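Local structure of allantoin racemase (Pseudomonas fluorescens, 5LG5) at residues A109-T114 with C136-A141; R140-A145 with E158-Q163; I3-V8 with I72-G77. The protein catalyses the racemization of allantoin and probably also interconverts the D and L forms of other 5-monosubstituted hydantoins. All coordinates share one frame; numbering follows the deposited sequence.

Contact 1. Residues A109-T114 with C136-A141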
loop_
_atom_site.group_PDB
_atom_site.type_symbol
_atom_site.label_atom_id
_atom_site.label_comp_id
_atom_site.label_asym_id
_atom_site.label_seq_id
_atom_site.Cartn_x
_atom_site.Cartn_y
_atom_site.Cartn_z
ATOM N N ALA E 109 -14.015 -11.096 -2.619
ATOM C CA ALA E 109 -13.782 -9.912 -3.438
ATOM C C ALA E 109 -15.083 -9.494 -4.113
ATOM O O ALA E 109 -15.924 -10.350 -4.430
ATOM C CB ALA E 109 -12.682 -10.197 -4.490
ATOM N N TYR E 110 -15.266 -8.185 -4.310
ATOM C CA TYR E 110 -16.458 -7.678 -4.997
ATOM C C TYR E 110 -16.047 -6.876 -6.231
ATOM O O TYR E 110 -14.936 -6.355 -6.301
ATOM C CB TYR E 110 -17.339 -6.826 -4.062
ATOM C CG TYR E 110 -16.718 -5.486 -3.712
ATOM C CD1 TYR E 110 -15.920 -5.347 -2.591
ATOM C CD2 TYR E 110 -16.920 -4.367 -4.512
ATOM C CE1 TYR E 110 -15.335 -4.143 -2.273
ATOM C CE2 TYR E 110 -16.343 -3.145 -4.192
ATOM C CZ TYR E 110 -15.554 -3.053 -3.071
ATOM O OH TYR E 110 -14.974 -1.861 -2.746
ATOM N N SER E 111 -16.942 -6.782 -7.208
ATOM C CA SER E 111 -16.726 -5.884 -8.340
ATOM C C SER E 111 -17.898 -4.938 -8.476
ATOM O O SER E 111 -19.028 -5.260 -8.112
ATOM C CB SER E 111 -16.500 -6.642 -9.664
ATOM O OG SER E 111 -15.193 -7.189 -9.742
ATOM N N VAL E 112 -17.615 -3.748 -8.969
ATOM C CA VAL E 112 -18.649 -2.778 -9.208
ATOM C C VAL E 112 -18.897 -2.681 -10.700
ATOM O O VAL E 112 -17.957 -2.572 -11.478
ATOM C CB VAL E 112 -18.232 -1.399 -8.654
ATOM C CG1 VAL E 112 -19.340 -0.374 -8.880
ATOM C CG2 VAL E 112 -17.869 -1.517 -7.164
ATOM N N VAL E 113 -20.156 -2.736 -11.104
ATOM C CA VAL E 113 -20.481 -2.511 -12.500
ATOM C C VAL E 113 -21.153 -1.166 -12.605
ATOM O O VAL E 113 -22.209 -0.950 -12.015
ATOM C CB VAL E 113 -21.407 -3.587 -13.092
ATOM C CG1 VAL E 113 -21.781 -3.202 -14.514
ATOM C CG2 VAL E 113 -20.736 -4.962 -13.047
ATOM N N THR E 114 -20.535 -0.243 -13.328
ATOM C CA THR E 114 -21.119 1.085 -13.438
ATOM C C THR E 114 -21.570 1.324 -14.872
ATOM O O THR E 114 -21.670 0.379 -15.672
ATOM C CB THR E 114 -20.144 2.207 -12.934
ATOM O OG1 THR E 114 -20.812 3.477 -12.895
ATOM C CG2 THR E 114 -18.903 2.306 -13.807
ATOM N N CYS E 136 -11.930 -4.884 -3.532
ATOM C CA CYS E 136 -12.550 -4.663 -4.829
ATOM C C CYS E 136 -11.748 -5.350 -5.940
ATOM O O CYS E 136 -10.584 -5.015 -6.183
ATOM C CB CYS E 136 -12.700 -3.163 -5.110
ATOM S SG CYS E 136 -13.549 -2.818 -6.663
ATOM N N ALA E 137 -12.362 -6.326 -6.603
ATOM C CA ALA E 137 -11.705 -7.015 -7.712
ATOM C C ALA E 137 -11.603 -6.126 -8.964
ATOM O O ALA E 137 -10.645 -6.229 -9.732
ATOM C CB ALA E 137 -12.424 -8.318 -8.035
ATOM N N SER E 138 -12.597 -5.263 -9.161
ATOM C CA SER E 138 -12.618 -4.353 -10.299
ATOM C C SER E 138 -13.824 -3.431 -10.249
ATOM O O SER E 138 -14.828 -3.712 -9.584
ATOM C CB SER E 138 -12.629 -5.133 -11.623
ATOM O OG SER E 138 -13.742 -6.008 -11.696
ATOM N N VAL E 139 -13.707 -2.314 -10.953
ATOM C CA VAL E 139 -14.846 -1.474 -11.247
ATOM C C VAL E 139 -14.993 -1.475 -12.748
ATOM O O VAL E 139 -14.065 -1.095 -13.463
ATOM C CB VAL E 139 -14.629 -0.043 -10.735
ATOM C CG1 VAL E 139 -15.834 0.873 -11.119
ATOM C CG2 VAL E 139 -14.393 -0.073 -9.240
ATOM N N ARG E 140 -16.138 -1.932 -13.234
ATOM C CA ARG E 140 -16.335 -2.088 -14.669
ATOM C C ARG E 140 -17.505 -1.274 -15.176
ATOM O O ARG E 140 -18.535 -1.157 -14.505
ATOM C CB ARG E 140 -16.582 -3.552 -15.017
ATOM C CG ARG E 140 -15.400 -4.444 -14.796
ATOM C CD ARG E 140 -15.695 -5.816 -15.345
ATOM N NE ARG E 140 -14.464 -6.545 -15.575
ATOM C CZ ARG E 140 -13.952 -6.755 -16.776
ATOM N NH1 ARG E 140 -14.595 -6.316 -17.850
ATOM N NH2 ARG E 140 -12.815 -7.423 -16.897
ATOM N N ALA E 141 -17.358 -0.756 -16.386
ATOM C CA ALA E 141 -18.410 0.038 -16.995
ATOM C C ALA E 141 -19.190 -0.789 -18.010
ATOM O O ALA E 141 -18.611 -1.461 -18.850
ATOM C CB ALA E 141 -17.816 1.277 -17.665
#
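Tyr110 lays its ring over Cys136 across two neighbouring parallel strands, 110-114 and 136-141, which helix 120-129 connects into a beta-alpha-beta unit of the Asp/Glu/hydantoin racemase family. CG of Tyr110 stands in the crowded position between backbone N and carbonyl carbon (chi1 71°), and this brings the root of the ring closer to the neighbouring strand than CB is. CA of Cys136 then lies over one ring face, 3.9 Å from the centroid of the Tyr110 ring, in a CH-pi contact displaced toward the rim. CB of Cys136 presses on CZ of Tyr110 at 3.5 Å, and its SG meets the ring obliquely, nearest to CE2. The phenol OH is tied to the carbonyl O of Leu132, in the loop leading into the second strand. On the same face Val112 sets its CB against both methyls of Val139, and helix 120-129 closes over this side through Leu127, Ile123 and Val120.

The other face is polar where the strands begin. OG of Ser111 donates to OG of Ser138 at 2.7 Å, and the Ser138 hydroxyl is in turn bonded to Asp171, a carboxylate that also forms a salt bridge with NE of Arg140. The buried Ser111 hydroxyl is thus linked through a second one to a charged group. Ala137, an extra residue in the register with helical backbone angles, puts Ser138 on the side of Ser111 and brings its own CB to 3.4 Å from OG of Ser111. Its N-H reaches the carbonyl O of Tyr110, and N of Val112 binds O of Ser138 at 2.9 Å. Further along, N of Arg140 binds O of Val112 at 2.6 Å.

Contact 2. Residues R140-A145 with E158-Q163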
loop_
_atom_site.group_PDB
_atom_site.type_symbol
_atom_site.label_atom_id
_atom_site.label_comp_id
_atom_site.label_asym_id
_atom_site.label_seq_id
_atom_site.Cartn_x
_atom_site.Cartn_y
_atom_site.Cartn_z
ATOM N N ARG E 140 -16.138 -1.932 -13.234
ATOM C CA ARG E 140 -16.335 -2.088 -14.669
ATOM C C ARG E 140 -17.505 -1.274 -15.176
ATOM O O ARG E 140 -18.535 -1.157 -14.505
ATOM C CB ARG E 140 -16.582 -3.552 -15.017
ATOM C CG ARG E 140 -15.400 -4.444 -14.796
ATOM C CD ARG E 140 -15.695 -5.816 -15.345
ATOM N NE ARG E 140 -14.464 -6.545 -15.575
ATOM C CZ ARG E 140 -13.952 -6.755 -16.776
ATOM N NH1 ARG E 140 -14.595 -6.316 -17.850
ATOM N NH2 ARG E 140 -12.815 -7.423 -16.897
ATOM N N ALA E 141 -17.358 -0.756 -16.386
ATOM C CA ALA E 141 -18.410 0.038 -16.995
ATOM C C ALA E 141 -19.190 -0.789 -18.010
ATOM O O ALA E 141 -18.611 -1.461 -18.850
ATOM C CB ALA E 141 -17.816 1.277 -17.665
ATOM N N SER E 142 -20.510 -0.712 -17.942
ATOM C CA SER E 142 -21.348 -1.395 -18.914
ATOM C C SER E 142 -21.242 -0.710 -20.278
ATOM O O SER E 142 -21.450 -1.343 -21.308
ATOM C CB SER E 142 -22.793 -1.430 -18.418
ATOM O OG SER E 142 -23.317 -0.125 -18.340
ATOM N N GLY E 143 -20.957 0.592 -20.279
ATOM C CA GLY E 143 -20.833 1.346 -21.517
ATOM C C GLY E 143 -22.132 2.039 -21.896
ATOM O O GLY E 143 -22.267 2.602 -22.987
ATOM N N MET E 144 -23.089 2.008 -20.981
ATOM C CA MET E 144 -24.381 2.638 -21.208
ATOM C C MET E 144 -24.541 3.811 -20.260
ATOM O O MET E 144 -24.237 3.689 -19.071
ATOM C CB MET E 144 -25.518 1.648 -20.947
ATOM C CG MET E 144 -25.270 0.246 -21.454
ATOM S SD MET E 144 -26.465 -0.231 -22.706
ATOM C CE MET E 144 -25.928 0.784 -24.074
ATOM N N ALA E 145 -25.004 4.947 -20.772
ATOM C CA ALA E 145 -25.231 6.117 -19.926
ATOM C C ALA E 145 -26.349 5.851 -18.926
ATOM O O ALA E 145 -27.189 4.968 -19.144
ATOM C CB ALA E 145 -25.540 7.351 -20.763
ATOM N N GLU E 158 -28.430 -6.288 -20.392
ATOM C CA GLU E 158 -27.462 -7.181 -21.007
ATOM C C GLU E 158 -26.019 -6.679 -20.882
ATOM O O GLU E 158 -25.112 -7.464 -20.592
ATOM C CB GLU E 158 -27.826 -7.420 -22.475
ATOM C CG GLU E 158 -27.129 -8.608 -23.101
ATOM C CD GLU E 158 -27.271 -9.904 -22.311
ATOM O OE1 GLU E 158 -28.360 -10.180 -21.762
ATOM O OE2 GLU E 158 -26.277 -10.660 -22.250
ATOM N N ALA E 159 -25.805 -5.386 -21.098
ATOM C CA ALA E 159 -24.465 -4.812 -20.990
ATOM C C ALA E 159 -23.932 -4.935 -19.562
ATOM O O ALA E 159 -22.745 -5.208 -19.350
ATOM C CB ALA E 159 -24.473 -3.361 -21.432
ATOM N N ILE E 160 -24.817 -4.733 -18.591
ATOM C CA ILE E 160 -24.458 -4.859 -17.192
ATOM C C ILE E 160 -24.119 -6.322 -16.899
ATOM O O ILE E 160 -23.064 -6.620 -16.328
ATOM C CB ILE E 160 -25.603 -4.380 -16.268
ATOM C CG1 ILE E 160 -25.881 -2.890 -16.457
ATOM C CG2 ILE E 160 -25.300 -4.698 -14.802
ATOM C CD1 ILE E 160 -27.113 -2.404 -15.694
ATOM N N VAL E 161 -24.990 -7.240 -17.331
ATOM C CA VAL E 161 -24.737 -8.671 -17.124
ATOM C C VAL E 161 -23.409 -9.104 -17.717
ATOM O O VAL E 161 -22.661 -9.838 -17.059
ATOM C CB VAL E 161 -25.912 -9.583 -17.643
ATOM C CG1 VAL E 161 -25.524 -11.063 -17.683
ATOM C CG2 VAL E 161 -27.182 -9.369 -16.812
ATOM N N ARG E 162 -23.076 -8.615 -18.913
ATOM C CA ARG E 162 -21.797 -8.996 -19.520
ATOM C C ARG E 162 -20.612 -8.570 -18.671
ATOM O O ARG E 162 -19.669 -9.340 -18.508
ATOM C CB ARG E 162 -21.616 -8.478 -20.958
ATOM C CG ARG E 162 -20.211 -8.866 -21.506
ATOM C CD ARG E 162 -19.939 -8.600 -23.004
ATOM N NE ARG E 162 -19.958 -7.190 -23.387
ATOM C CZ ARG E 162 -21.003 -6.589 -23.954
ATOM N NH1 ARG E 162 -22.097 -7.292 -24.218
ATOM N NH2 ARG E 162 -20.954 -5.298 -24.271
ATOM N N GLN E 163 -20.650 -7.350 -18.136
ATOM C CA GLN E 163 -19.552 -6.879 -17.287
ATOM C C GLN E 163 -19.475 -7.677 -15.998
ATOM O O GLN E 163 -18.390 -8.011 -15.532
ATOM C CB GLN E 163 -19.688 -5.384 -16.981
ATOM C CG GLN E 163 -19.507 -4.507 -18.205
ATOM C CD GLN E 163 -18.232 -4.844 -18.940
ATOM O OE1 GLN E 163 -17.185 -5.064 -18.324
ATOM N NE2 GLN E 163 -18.313 -4.914 -20.266
HETATM O O HOH W 1 -20.929 -4.367 -21.428
#
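Arg140 and Gln163 cross at about a right angle, yet their flat ends lie almost in one plane, 18° apart. NH1 of Arg140 donates to OE1 of Gln163 at 2.9 Å, and the oxygen sits at the guanidinium edge, only 5° out of its plane. The bend of Gln163 at chi2 (-52°) swings CD toward the Arg140 guanidinium, while NE of Arg140 is held by Asp171, so the guanidinium is fixed from two sides. At Ala141 the backbone does the touching: its carbonyl O lies 3.2 Å from CG of Gln163.

Here strand 136-141, an outermost strand of its sheet within this chain, gives way to the turn that leads through helix 148-151 into helix 153-171, the helix of a beta-alpha-beta crossover that passes strand 110-114 to reach parallel strand 175-179. Ser142 rests CB on the helix backbone at N of Ile160 and on CG1 of the same residue. Its OG points to the neighbouring strand, where it bonds O of Thr114. A water bridges the two segments, donating to O of Ser142 and to O of Ala159 and accepting from NE2 of Gln163 at 2.9 Å; both ends of the Gln163 amide are therefore engaged. Met144 brings CG to 3.7 Å from CB of Ala159, with SD lying close to the same methyl.

Contact 3. Residues I3-V8 with I72-G77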
loop_
_atom_site.group_PDB
_atom_site.type_symbol
_atom_site.label_atom_id
_atom_site.label_comp_id
_atom_site.label_asym_id
_atom_site.label_seq_id
_atom_site.Cartn_x
_atom_site.Cartn_y
_atom_site.Cartn_z
ATOM N N ILE E 3 -35.814 8.716 6.912
ATOM C CA ILE E 3 -34.550 8.735 6.194
ATOM C C ILE E 3 -34.736 9.434 4.865
ATOM O O ILE E 3 -35.609 9.049 4.080
ATOM C CB ILE E 3 -34.017 7.297 5.942
ATOM C CG1 ILE E 3 -33.938 6.513 7.260
ATOM C CG2 ILE E 3 -32.667 7.317 5.265
ATOM C CD1 ILE E 3 -33.443 5.087 7.080
ATOM N N LEU E 4 -33.954 10.490 4.634
ATOM C CA LEU E 4 -33.909 11.141 3.328
ATOM C C LEU E 4 -33.026 10.312 2.423
ATOM O O LEU E 4 -31.948 9.879 2.825
ATOM C CB LEU E 4 -33.369 12.576 3.392
ATOM C CG LEU E 4 -34.175 13.752 3.965
ATOM C CD1 LEU E 4 -35.317 13.322 4.860
ATOM C CD2 LEU E 4 -33.278 14.764 4.660
ATOM N N VAL E 5 -33.529 10.044 1.225
ATOM C CA VAL E 5 -32.784 9.359 0.200
ATOM C C VAL E 5 -32.648 10.336 -0.953
ATOM O O VAL E 5 -33.623 10.627 -1.636
ATOM C CB VAL E 5 -33.507 8.080 -0.207
ATOM C CG1 VAL E 5 -32.691 7.299 -1.227
ATOM C CG2 VAL E 5 -33.751 7.237 1.039
ATOM N N VAL E 6 -31.447 10.875 -1.141
ATOM C CA VAL E 6 -31.262 11.996 -2.049
ATOM C C VAL E 6 -30.588 11.573 -3.340
ATOM O O VAL E 6 -29.482 11.032 -3.343
ATOM C CB VAL E 6 -30.452 13.121 -1.382
ATOM C CG1 VAL E 6 -30.497 14.373 -2.232
ATOM C CG2 VAL E 6 -31.016 13.413 -0.005
ATOM N N ASN E 7 -31.289 11.784 -4.441
ATOM C CA ASN E 7 -30.737 11.536 -5.758
ATOM C C ASN E 7 -29.593 12.527 -5.951
ATOM O O ASN E 7 -29.649 13.649 -5.433
ATOM C CB ASN E 7 -31.840 11.758 -6.788
ATOM C CG ASN E 7 -31.465 11.296 -8.187
ATOM O OD1 ASN E 7 -30.348 10.837 -8.446
ATOM N ND2 ASN E 7 -32.410 11.448 -9.110
ATOM N N VAL E 8 -28.545 12.140 -6.667
ATOM C CA VAL E 8 -27.452 13.080 -6.887
ATOM C C VAL E 8 -27.740 13.888 -8.137
ATOM O O VAL E 8 -27.188 14.986 -8.327
ATOM C CB VAL E 8 -26.082 12.388 -7.026
ATOM C CG1 VAL E 8 -25.599 11.874 -5.658
ATOM C CG2 VAL E 8 -26.164 11.244 -8.039
ATOM N N ILE E 72 -29.401 9.308 3.196
ATOM C CA ILE E 72 -28.718 8.453 2.234
ATOM C C ILE E 72 -28.437 9.242 0.983
ATOM O O ILE E 72 -29.359 9.838 0.410
ATOM C CB ILE E 72 -29.540 7.221 1.835
ATOM C CG1 ILE E 72 -29.733 6.268 3.015
ATOM C CG2 ILE E 72 -28.848 6.488 0.689
ATOM C CD1 ILE E 72 -30.728 5.133 2.705
ATOM N N GLN E 73 -27.175 9.266 0.563
ATOM C CA GLN E 73 -26.834 9.877 -0.706
ATOM C C GLN E 73 -26.829 8.803 -1.787
ATOM O O GLN E 73 -25.991 7.894 -1.781
ATOM C CB GLN E 73 -25.498 10.624 -0.640
ATOM C CG GLN E 73 -25.086 11.187 -1.989
ATOM C CD GLN E 73 -24.050 12.281 -1.888
ATOM O OE1 GLN E 73 -24.127 13.149 -1.019
ATOM N NE2 GLN E 73 -23.078 12.251 -2.783
ATOM N N ALA E 74 -27.792 8.910 -2.700
ATOM C CA ALA E 74 -28.070 7.846 -3.654
ATOM C C ALA E 74 -27.435 8.150 -4.989
ATOM O O ALA E 74 -28.124 8.420 -5.979
ATOM C CB ALA E 74 -29.571 7.650 -3.818
ATOM N N GLY E 75 -26.116 8.145 -5.008
ATOM C CA GLY E 75 -25.385 8.250 -6.254
ATOM C C GLY E 75 -24.141 7.417 -6.090
ATOM O O GLY E 75 -23.586 7.333 -4.987
ATOM N N TYR E 76 -23.689 6.807 -7.180
ATOM C CA TYR E 76 -22.505 5.971 -7.097
ATOM C C TYR E 76 -21.216 6.654 -7.539
ATOM O O TYR E 76 -21.060 7.014 -8.707
ATOM C CB TYR E 76 -22.721 4.642 -7.829
ATOM C CG TYR E 76 -22.036 3.506 -7.128
ATOM C CD1 TYR E 76 -22.735 2.692 -6.242
ATOM C CD2 TYR E 76 -20.666 3.291 -7.285
ATOM C CE1 TYR E 76 -22.101 1.657 -5.569
ATOM C CE2 TYR E 76 -20.022 2.266 -6.624
ATOM C CZ TYR E 76 -20.742 1.450 -5.763
ATOM O OH TYR E 76 -20.088 0.428 -5.097
ATOM N N GLY E 77 -20.320 6.877 -6.577
ATOM C CA GLY E 77 -19.001 7.406 -6.881
ATOM C C GLY E 77 -18.945 8.922 -6.958
ATOM O O GLY E 77 -18.007 9.478 -7.534
HETATM O O HOH W 2 -28.935 8.780 -8.909
#
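CG1 of Ile72 lies anti to its carbonyl carbon (chi1 -66°) and CD1 continues extended (chi2 171°), which carries the end of the chain to two methyls of strand 2-7. CG2 of Ile3 meets CG1 of Ile72 at 3.8 Å, the two side chains crossing obliquely. Val5 lies side by side with Ile72, pointing the same way, with its CG2 4.0 Å from CD1 of Ile72. Its other methyl, CG1, reaches CB of Ala74. Strands 2-7 and 70-74 are the inner pair of a parallel sheet with strand order 2-1-3-4, and they are laced by three backbone bonds: Ile72 N to Leu4 O, Val6 N to Ile72 O, and Ala74 N to Val6 O.

Helix 12-25 covers the face of Val5, Asn7 and Ala74, whereas Val57 of helix 47-63 touches Val6, Val8 and Gln73. Beyond the strand Val8 straddles Gly75: CG2 is 3.6 Å from CA of Gly75, and CG1 lies 3.7 Å from that same atom. CG1 also crosses the chain of Gln73, touching its CG at 3.8 Å. An alanine in place of Val8 would probably open a gap over CA of Gly75 and take from the Gln73 chain the methyl that crosses it.

A water donates to both OD1 of Asn7 and O of Ala74, while ND2 of Asn7 binds Thr15 and NE2 of Gln73 binds His79. Polar bonding thus joins the apolar packing at the C-terminal ends of the strands, the end where alpha/beta proteins commonly place their active sites.

In the fold
Contact 3 is fully buried, near the centre of the chain, and joins the inner strands of one four-stranded sheet. Contacts 1 and 2, only partly buried, belong to the second sheet, which has the same 2-1-3-4 order, and both use strand 136-141, sharing Arg140 and Ala141. Contact 1 pairs that outermost strand with its neighbour; contact 2 fixes its end to helix 153-171. Aliphatic packing dominates contact 3, an aromatic-cysteine contact and a serine pair mark contact 1, and an arginine-glutamine bond with a bridging water marks contact 2. Contacts 1 and 3 touch where CG1 of Val112 packs on CE2 of Tyr76, from the loop after strand 70-74, 3.5 Å away.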